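Alpha-fucosidase (Bifidobacterium bifidum, PDB 2EAB) probably releases alpha-1,2-linked L-fucose from glycans by hydrolysis, this chain being the calcium-binding catalytic region of a much longer, probably membrane-bound protein. Local coordinates at residues G92-T97 with R456-V461; S387-Q392 with M437-E442; G648-W653 with M700-T705. All coordinates share one frame; numbering follows the deposited sequence.

Contact 1 (G92-T97 with R456-V461); sequences GGNNET and RVTAKV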
loop_
_atom_site.group_PDB
_atom_site.type_symbol
_atom_site.label_atom_id
_atom_site.label_comp_id
_atom_site.label_asym_id
_atom_site.label_seq_id
_atom_site.Cartn_x
_atom_site.Cartn_y
_atom_site.Cartn_z
ATOM N N GLY A 92 13.917 -8.693 -18.202
ATOM C CA GLY A 92 12.689 -8.199 -17.579
ATOM C C GLY A 92 11.416 -8.897 -18.012
ATOM O O GLY A 92 10.321 -8.368 -17.793
ATOM N N GLY A 93 11.561 -10.073 -18.622
ATOM C CA GLY A 93 10.425 -10.839 -19.118
ATOM C C GLY A 93 9.972 -10.484 -20.522
ATOM O O GLY A 93 9.049 -11.110 -21.056
ATOM N N ASN A 94 10.591 -9.479 -21.136
ATOM C CA ASN A 94 10.115 -9.005 -22.430
ATOM C C ASN A 94 10.277 -10.029 -23.537
ATOM O O ASN A 94 11.322 -10.659 -23.656
ATOM C CB ASN A 94 10.810 -7.706 -22.802
ATOM C CG ASN A 94 10.493 -6.602 -21.828
ATOM O OD1 ASN A 94 9.341 -6.186 -21.699
ATOM N ND2 ASN A 94 11.507 -6.134 -21.117
ATOM N N ASN A 95 9.225 -10.202 -24.329
ATOM C CA ASN A 95 9.237 -11.152 -25.428
ATOM C C ASN A 95 9.120 -10.425 -26.763
ATOM O O ASN A 95 8.041 -9.966 -27.147
ATOM C CB ASN A 95 8.119 -12.180 -25.258
ATOM C CG ASN A 95 8.247 -13.337 -26.230
ATOM O OD1 ASN A 95 8.610 -13.144 -27.392
ATOM N ND2 ASN A 95 7.934 -14.541 -25.768
ATOM N N GLU A 96 10.244 -10.325 -27.465
ATOM C CA GLU A 96 10.287 -9.618 -28.741
ATOM C C GLU A 96 9.408 -10.251 -29.812
ATOM O O GLU A 96 8.856 -9.545 -30.651
ATOM C CB GLU A 96 11.728 -9.496 -29.229
ATOM C CG GLU A 96 12.613 -8.721 -28.258
ATOM C CD GLU A 96 13.884 -8.198 -28.886
ATOM O OE1 GLU A 96 14.445 -8.870 -29.779
ATOM O OE2 GLU A 96 14.326 -7.106 -28.466
ATOM N N THR A 97 9.279 -11.575 -29.783
ATOM C CA THR A 97 8.451 -12.273 -30.762
ATOM C C THR A 97 6.968 -11.928 -30.585
ATOM O O THR A 97 6.211 -11.868 -31.558
ATOM C CB THR A 97 8.680 -13.797 -30.699
ATOM O OG1 THR A 97 10.073 -14.072 -30.872
ATOM C CG2 THR A 97 7.900 -14.515 -31.790
ATOM N N ARG A 456 11.344 1.217 -20.274
ATOM C CA ARG A 456 11.630 1.711 -21.619
ATOM C C ARG A 456 11.879 0.550 -22.587
ATOM O O ARG A 456 11.567 0.651 -23.773
ATOM C CB ARG A 456 12.809 2.687 -21.608
ATOM C CG ARG A 456 12.440 4.069 -21.098
ATOM C CD ARG A 456 13.670 4.902 -20.850
ATOM N NE ARG A 456 13.350 6.270 -20.459
ATOM C CZ ARG A 456 14.258 7.171 -20.096
ATOM N NH1 ARG A 456 15.550 6.860 -20.083
ATOM N NH2 ARG A 456 13.876 8.393 -19.762
ATOM N N VAL A 457 12.438 -0.548 -22.080
ATOM C CA VAL A 457 12.612 -1.760 -22.878
ATOM C C VAL A 457 11.238 -2.327 -23.241
ATOM O O VAL A 457 10.972 -2.629 -24.399
ATOM C CB VAL A 457 13.457 -2.832 -22.143
ATOM C CG1 VAL A 457 13.673 -4.053 -23.022
ATOM C CG2 VAL A 457 14.802 -2.260 -21.712
ATOM N N THR A 458 10.359 -2.442 -22.251
ATOM C CA THR A 458 9.005 -2.935 -22.472
ATOM C C THR A 458 8.235 -2.038 -23.443
ATOM O O THR A 458 7.536 -2.529 -24.331
ATOM C CB THR A 458 8.266 -3.051 -21.134
ATOM O OG1 THR A 458 9.028 -3.898 -20.267
ATOM C CG2 THR A 458 6.889 -3.651 -21.310
ATOM N N ALA A 459 8.355 -0.722 -23.270
ATOM C CA ALA A 459 7.698 0.240 -24.154
ATOM C C ALA A 459 8.146 0.076 -25.602
ATOM O O ALA A 459 7.333 0.158 -26.524
ATOM C CB ALA A 459 7.938 1.661 -23.678
ATOM N N LYS A 460 9.433 -0.182 -25.802
ATOM C CA LYS A 460 9.950 -0.413 -27.143
ATOM C C LYS A 460 9.380 -1.704 -27.747
ATOM O O LYS A 460 8.888 -1.707 -28.875
ATOM C CB LYS A 460 11.480 -0.448 -27.128
ATOM C CG LYS A 460 12.082 -0.745 -28.496
ATOM C CD LYS A 460 13.597 -0.706 -28.499
ATOM C CE LYS A 460 14.198 -1.990 -27.972
ATOM N NZ LYS A 460 13.831 -3.189 -28.791
ATOM N N VAL A 461 9.446 -2.790 -26.985
ATOM C CA VAL A 461 9.032 -4.103 -27.478
ATOM C C VAL A 461 7.541 -4.179 -27.786
ATOM O O VAL A 461 7.150 -4.678 -28.846
ATOM C CB VAL A 461 9.441 -5.219 -26.487
ATOM C CG1 VAL A 461 8.810 -6.561 -26.866
ATOM C CG2 VAL A 461 10.957 -5.326 -26.426
HETATM O O HOH W 1 12.033 -4.572 -18.750
#
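Asn94 holds its amide carbon CG, and Thr458 its hydroxyl OG1, beside its own backbone N, anti to the carbonyl carbon (chi1 -63° and -56°). The side chains cross at about a right angle, and Thr458 OG1 donates to Asn94 OD1 over 2.7 Å, in the amide plane on a lone pair, with 117° at the oxygen. The same hydroxyl also bonds Thr493. Asparagine suits this place because one amide offers both an acceptor and a donor: ND2 donates a hydrogen bond to a water 2.9 Å away (and a weak one to Asn91 O) and lies 3.6 Å from Val457 CG1. The contact joins the N-terminal family 65-type region to helix 452-463 of the family 95 catalytic region, which in this family is an (alpha/alpha)6 barrel. One turn farther along this helix, beta-branched Val461 sets its CG1 3.5 Å from Asn95 O and its CG2 near Glu96 CG. Asn95 turns away to cap helix 96-99: OD1 accepts a weak bond from Thr97 N and another bond from Lys98 N, and ND2 bonds Glu128. At the exposed margin Lys460 brings NZ to 4.0 Å from Glu96 OE2, a long salt bridge.

Contact 2 (S387-Q392 with M437-E442); sequences SRENSQ and MGELAE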
loop_
_atom_site.group_PDB
_atom_site.type_symbol
_atom_site.label_atom_id
_atom_site.label_comp_id
_atom_site.label_asym_id
_atom_site.label_seq_id
_atom_site.Cartn_x
_atom_site.Cartn_y
_atom_site.Cartn_z
ATOM N N SER A 387 7.639 0.294 5.468
ATOM C CA SER A 387 7.913 1.306 4.456
ATOM C C SER A 387 8.472 2.568 5.104
ATOM O O SER A 387 7.721 3.454 5.515
ATOM C CB SER A 387 6.626 1.613 3.679
ATOM O OG SER A 387 6.854 2.524 2.618
ATOM N N ARG A 388 9.793 2.648 5.213
ATOM C CA ARG A 388 10.418 3.841 5.779
ATOM C C ARG A 388 11.104 4.653 4.690
ATOM O O ARG A 388 11.318 4.161 3.579
ATOM C CB ARG A 388 11.391 3.472 6.904
ATOM C CG ARG A 388 10.709 2.917 8.153
ATOM C CD ARG A 388 9.742 3.923 8.781
ATOM N NE ARG A 388 10.397 5.173 9.182
ATOM C CZ ARG A 388 10.942 5.399 10.376
ATOM N NH1 ARG A 388 10.912 4.470 11.326
ATOM N NH2 ARG A 388 11.512 6.574 10.621
ATOM N N GLU A 389 11.450 5.901 5.010
ATOM C CA GLU A 389 12.107 6.797 4.048
ATOM C C GLU A 389 13.337 6.161 3.431
ATOM O O GLU A 389 13.636 6.397 2.260
ATOM C CB GLU A 389 12.522 8.111 4.711
ATOM C CG GLU A 389 11.374 8.946 5.208
ATOM C CD GLU A 389 11.807 9.991 6.217
ATOM O OE1 GLU A 389 12.511 10.945 5.818
ATOM O OE2 GLU A 389 11.432 9.859 7.409
ATOM N N ASN A 390 14.045 5.356 4.218
ATOM C CA ASN A 390 15.264 4.723 3.744
ATOM C C ASN A 390 15.121 3.241 3.384
ATOM O O ASN A 390 16.121 2.554 3.189
ATOM C CB ASN A 390 16.412 4.946 4.733
ATOM C CG ASN A 390 16.202 4.226 6.055
ATOM O OD1 ASN A 390 15.178 3.579 6.283
ATOM N ND2 ASN A 390 17.184 4.341 6.938
ATOM N N SER A 391 13.887 2.753 3.272
ATOM C CA SER A 391 13.655 1.419 2.718
ATOM C C SER A 391 14.146 1.374 1.286
ATOM O O SER A 391 14.007 2.351 0.537
ATOM C CB SER A 391 12.168 1.069 2.720
ATOM O OG SER A 391 11.682 0.863 4.030
ATOM N N GLN A 392 14.707 0.239 0.898
ATOM C CA GLN A 392 15.107 0.071 -0.489
ATOM C C GLN A 392 13.932 -0.239 -1.407
ATOM O O GLN A 392 13.995 0.057 -2.596
ATOM C CB GLN A 392 16.182 -1.004 -0.617
ATOM C CG GLN A 392 17.464 -0.650 0.110
ATOM C CD GLN A 392 18.624 -1.487 -0.349
ATOM O OE1 GLN A 392 19.151 -1.284 -1.437
ATOM N NE2 GLN A 392 19.028 -2.443 0.478
ATOM N N MET A 437 1.712 10.234 7.204
ATOM C CA MET A 437 2.937 9.441 7.096
ATOM C C MET A 437 3.592 9.692 5.742
ATOM O O MET A 437 4.192 8.783 5.159
ATOM C CB MET A 437 2.626 7.947 7.251
ATOM C CG MET A 437 1.939 7.589 8.559
ATOM S SD MET A 437 1.582 5.838 8.730
ATOM C CE MET A 437 0.371 5.606 7.419
ATOM N N GLY A 438 3.500 10.929 5.250
ATOM C CA GLY A 438 3.879 11.244 3.869
ATOM C C GLY A 438 5.300 10.858 3.494
ATOM O O GLY A 438 5.552 10.413 2.368
ATOM N N GLU A 439 6.236 11.020 4.425
ATOM C CA GLU A 439 7.629 10.682 4.140
ATOM C C GLU A 439 7.812 9.195 3.832
ATOM O O GLU A 439 8.775 8.801 3.171
ATOM C CB GLU A 439 8.544 11.109 5.291
ATOM C CG GLU A 439 8.338 10.349 6.582
ATOM C CD GLU A 439 7.423 11.045 7.566
ATOM O OE1 GLU A 439 6.428 11.680 7.147
ATOM O OE2 GLU A 439 7.713 10.954 8.779
ATOM N N LEU A 440 6.874 8.378 4.303
ATOM C CA LEU A 440 6.969 6.933 4.141
ATOM C C LEU A 440 6.574 6.477 2.735
ATOM O O LEU A 440 6.710 5.299 2.403
ATOM C CB LEU A 440 6.166 6.208 5.222
ATOM C CG LEU A 440 6.485 6.587 6.675
ATOM C CD1 LEU A 440 5.873 5.586 7.633
ATOM C CD2 LEU A 440 7.976 6.709 6.932
ATOM N N ALA A 441 6.114 7.410 1.900
ATOM C CA ALA A 441 5.874 7.128 0.487
ATOM C C ALA A 441 7.159 7.127 -0.334
ATOM O O ALA A 441 7.153 6.693 -1.487
ATOM C CB ALA A 441 4.899 8.135 -0.091
ATOM N N GLU A 442 8.258 7.614 0.240
ATOM C CA GLU A 442 9.508 7.740 -0.513
ATOM C C GLU A 442 9.918 6.466 -1.272
ATOM O O GLU A 442 10.247 6.549 -2.454
ATOM C CB GLU A 442 10.652 8.247 0.378
ATOM C CG GLU A 442 12.023 8.349 -0.316
ATOM C CD GLU A 442 12.024 9.206 -1.580
ATOM O OE1 GLU A 442 11.249 10.187 -1.661
ATOM O OE2 GLU A 442 12.826 8.902 -2.490
#
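The carboxylates of Glu389 and Glu439 are turned 90° against each other, their OE2 atoms 4.1 Å apart. Two negative groups this close would be expected to repel, and a salt bridge from Arg333 to Glu439 probably offsets this. The stems also pack, Glu389 CG lying 3.6 Å from Glu439 CB, and Glu389 OE2 comes within 3.2 Å of Glu439 CG. The third flat group, the Arg388 guanidinium, is approached obliquely by Leu440 CD2, 3.6 Å from NE. These two side chains run side by side and point the same way, the charged tip of the arginine pairing with Asp326.

Leucine suits its buried place through its branched apolar end, with CD2 against the Arg388 stem and the side chain on Thr383 and Ile384 of helix 365-386. Its CB packs 3.2 Å from Ser387 O. Ser387 OG, anti to its backbone N (chi1 -176°), donates to Leu440 O over 2.8 Å, in the carbonyl plane; the small hydroxyl also bonds Tyr429. Arg388 to Ser391 form a type I beta turn, within which Ser391 OG accepts from Arg388 N. The Ser387 side chain is about 5 Å from the bound calcium ion, and neighbouring Ser386 belongs to that metal site.

The 387-392 loop leaves the end of helix 365-386 and meets the 3-10 turn 438-441, which leads into helix 442-450; Arg388 and Glu439 both touch Ile330 of helix 316-331.

Contact 3 (G648-W653 with M700-T705); sequences GQIKEW and MDAAKT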
loop_
_atom_site.group_PDB
_atom_site.type_symbol
_atom_site.label_atom_id
_atom_site.label_comp_id
_atom_site.label_asym_id
_atom_site.label_seq_id
_atom_site.Cartn_x
_atom_site.Cartn_y
_atom_site.Cartn_z
ATOM N N GLY A 648 -29.054 3.620 -15.517
ATOM C CA GLY A 648 -28.566 4.682 -14.633
ATOM C C GLY A 648 -27.209 4.379 -14.014
ATOM O O GLY A 648 -26.848 4.961 -12.990
ATOM N N GLN A 649 -26.466 3.473 -14.648
ATOM C CA GLN A 649 -25.178 2.991 -14.156
ATOM C C GLN A 649 -24.014 3.684 -14.863
ATOM O O GLN A 649 -24.168 4.183 -15.974
ATOM C CB GLN A 649 -25.091 1.472 -14.373
ATOM C CG GLN A 649 -24.605 1.004 -15.776
ATOM C CD GLN A 649 -25.623 1.155 -16.912
ATOM O OE1 GLN A 649 -26.668 1.798 -16.772
ATOM N NE2 GLN A 649 -25.307 0.553 -18.051
ATOM N N ILE A 650 -22.845 3.700 -14.224
ATOM C CA ILE A 650 -21.610 4.047 -14.926
ATOM C C ILE A 650 -21.283 2.893 -15.874
ATOM O O ILE A 650 -21.126 1.754 -15.427
ATOM C CB ILE A 650 -20.423 4.239 -13.946
ATOM C CG1 ILE A 650 -20.717 5.331 -12.906
ATOM C CG2 ILE A 650 -19.126 4.512 -14.710
ATOM C CD1 ILE A 650 -20.742 6.758 -13.441
ATOM N N LYS A 651 -21.199 3.173 -17.170
ATOM C CA LYS A 651 -20.848 2.123 -18.130
ATOM C C LYS A 651 -19.439 1.606 -17.866
ATOM O O LYS A 651 -18.525 2.386 -17.576
ATOM C CB LYS A 651 -20.926 2.634 -19.564
ATOM C CG LYS A 651 -22.326 2.946 -20.055
ATOM C CD LYS A 651 -22.311 3.336 -21.520
ATOM C CE LYS A 651 -23.671 3.862 -21.953
ATOM N NZ LYS A 651 -23.719 4.140 -23.410
ATOM N N GLU A 652 -19.268 0.291 -17.979
ATOM C CA GLU A 652 -17.955 -0.333 -17.855
ATOM C C GLU A 652 -17.274 -0.431 -19.229
ATOM O O GLU A 652 -16.042 -0.345 -19.321
ATOM C CB GLU A 652 -18.078 -1.694 -17.152
ATOM C CG GLU A 652 -16.744 -2.416 -16.950
ATOM C CD GLU A 652 -16.763 -3.499 -15.879
ATOM O OE1 GLU A 652 -17.833 -3.792 -15.301
ATOM O OE2 GLU A 652 -15.683 -4.074 -15.622
ATOM N N TRP A 653 -18.084 -0.576 -20.281
ATOM C CA TRP A 653 -17.609 -0.582 -21.665
ATOM C C TRP A 653 -18.393 0.429 -22.479
ATOM O O TRP A 653 -19.568 0.675 -22.204
ATOM C CB TRP A 653 -17.775 -1.962 -22.301
ATOM C CG TRP A 653 -17.038 -3.034 -21.579
ATOM C CD1 TRP A 653 -15.731 -3.402 -21.760
ATOM C CD2 TRP A 653 -17.553 -3.871 -20.544
ATOM N NE1 TRP A 653 -15.406 -4.423 -20.898
ATOM C CE2 TRP A 653 -16.509 -4.734 -20.144
ATOM C CE3 TRP A 653 -18.805 -3.985 -19.920
ATOM C CZ2 TRP A 653 -16.675 -5.692 -19.142
ATOM C CZ3 TRP A 653 -18.969 -4.937 -18.930
ATOM C CH2 TRP A 653 -17.910 -5.779 -18.550
ATOM N N MET A 700 -22.318 10.971 -9.615
ATOM C CA MET A 700 -22.357 10.304 -8.312
ATOM C C MET A 700 -23.575 9.385 -8.158
ATOM O O MET A 700 -23.451 8.271 -7.641
ATOM C CB MET A 700 -22.279 11.302 -7.154
ATOM C CG MET A 700 -22.180 10.638 -5.776
ATOM S SD MET A 700 -20.771 9.508 -5.615
ATOM C CE MET A 700 -19.449 10.702 -5.451
ATOM N N ASP A 701 -24.747 9.836 -8.605
ATOM C CA ASP A 701 -25.947 8.998 -8.555
ATOM C C ASP A 701 -25.737 7.712 -9.350
ATOM O O ASP A 701 -26.143 6.631 -8.918
ATOM C CB ASP A 701 -27.172 9.742 -9.100
ATOM C CG ASP A 701 -27.675 10.828 -8.160
ATOM O OD1 ASP A 701 -27.219 10.905 -7.000
ATOM O OD2 ASP A 701 -28.547 11.610 -8.596
ATOM N N ALA A 702 -25.098 7.843 -10.507
ATOM C CA ALA A 702 -24.796 6.694 -11.357
ATOM C C ALA A 702 -23.776 5.756 -10.707
ATOM O O ALA A 702 -23.903 4.527 -10.797
ATOM C CB ALA A 702 -24.318 7.155 -12.717
ATOM N N ALA A 703 -22.772 6.334 -10.048
ATOM C CA ALA A 703 -21.769 5.537 -9.350
ATOM C C ALA A 703 -22.386 4.778 -8.182
ATOM O O ALA A 703 -22.065 3.609 -7.957
ATOM C CB ALA A 703 -20.610 6.409 -8.892
ATOM N N LYS A 704 -23.284 5.438 -7.453
ATOM C CA LYS A 704 -24.007 4.779 -6.368
ATOM C C LYS A 704 -24.844 3.606 -6.896
ATOM O O LYS A 704 -24.889 2.546 -6.273
ATOM C CB LYS A 704 -24.884 5.781 -5.613
ATOM C CG LYS A 704 -24.128 6.779 -4.736
ATOM C CD LYS A 704 -25.129 7.754 -4.117
ATOM C CE LYS A 704 -24.484 8.870 -3.319
ATOM N NZ LYS A 704 -25.523 9.812 -2.804
ATOM N N THR A 705 -25.485 3.798 -8.046
ATOM C CA THR A 705 -26.249 2.728 -8.692
ATOM C C THR A 705 -25.332 1.558 -9.057
ATOM O O THR A 705 -25.642 0.403 -8.763
ATOM C CB THR A 705 -26.994 3.261 -9.919
ATOM O OG1 THR A 705 -27.978 4.203 -9.476
ATOM C CG2 THR A 705 -27.693 2.142 -10.688
HETATM O O HOH W 2 -29.546 5.402 -11.341
#
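Ile650 reaches across to Ala702 and Ala703 through one branch. From CB, the first torsion sets CG1 anti to the carbonyl carbon, and this methylene lies 3.7 Å from Ala703 N, over the helix backbone, with Ala703 CB a little farther off at 4.2 Å. The second torsion (chi2 -71°) then places CD1, the tip, 3.7 Å from Ala702 CB. Alanine suits position 702, where a single methyl facing the loop lets it come close, with the CA atoms of Gln649 and Ala702 only 4.7 Å apart; Ala703 receives CG1 mainly on its backbone. The arrangement is a loop laid against the side of helix 697-711, within the family 95 catalytic region, an (alpha/alpha)6 barrel in this family. Ser706, on the same helix, adds a polar tie through its OG to Ile650 N. Two residues earlier, Gly648 turns its carbonyl to the helix, and O sits 3.1 Å from Ala702 CA in a CA-H...O contact, with 142° at the hydrogen. The positive phi of Gly648 (72°) is readily adopted by glycine. Thr705 CB lies 3.5 Å from Gly648 O, while a water donates to that oxygen and also hydrogen-bonds Thr705 OG1. Gln649 points away from the helix, its NE2 bonding Glu656.

In the fold
Contact 2 lies nearest the middle of the chain, its centre about 11 Å from that of the chain and beside the calcium site, whereas the centres of contacts 1 and 3 are each about 27 Å out; all three are only partly buried. Contact 1 joins two different family regions, while contacts 2 and 3 stay within the catalytic one. Direct side-chain hydrogen bonds mark contacts 1 and 2, but contact 1 adds a long salt bridge and contact 2 two like charges close together. Contact 3 has methyl packing and a CA-H...O contact; a water joins the segments in contacts 1 and 3. Along the sequence contact 2 is nested inside the loop closed by contact 1, and contact 3 follows both.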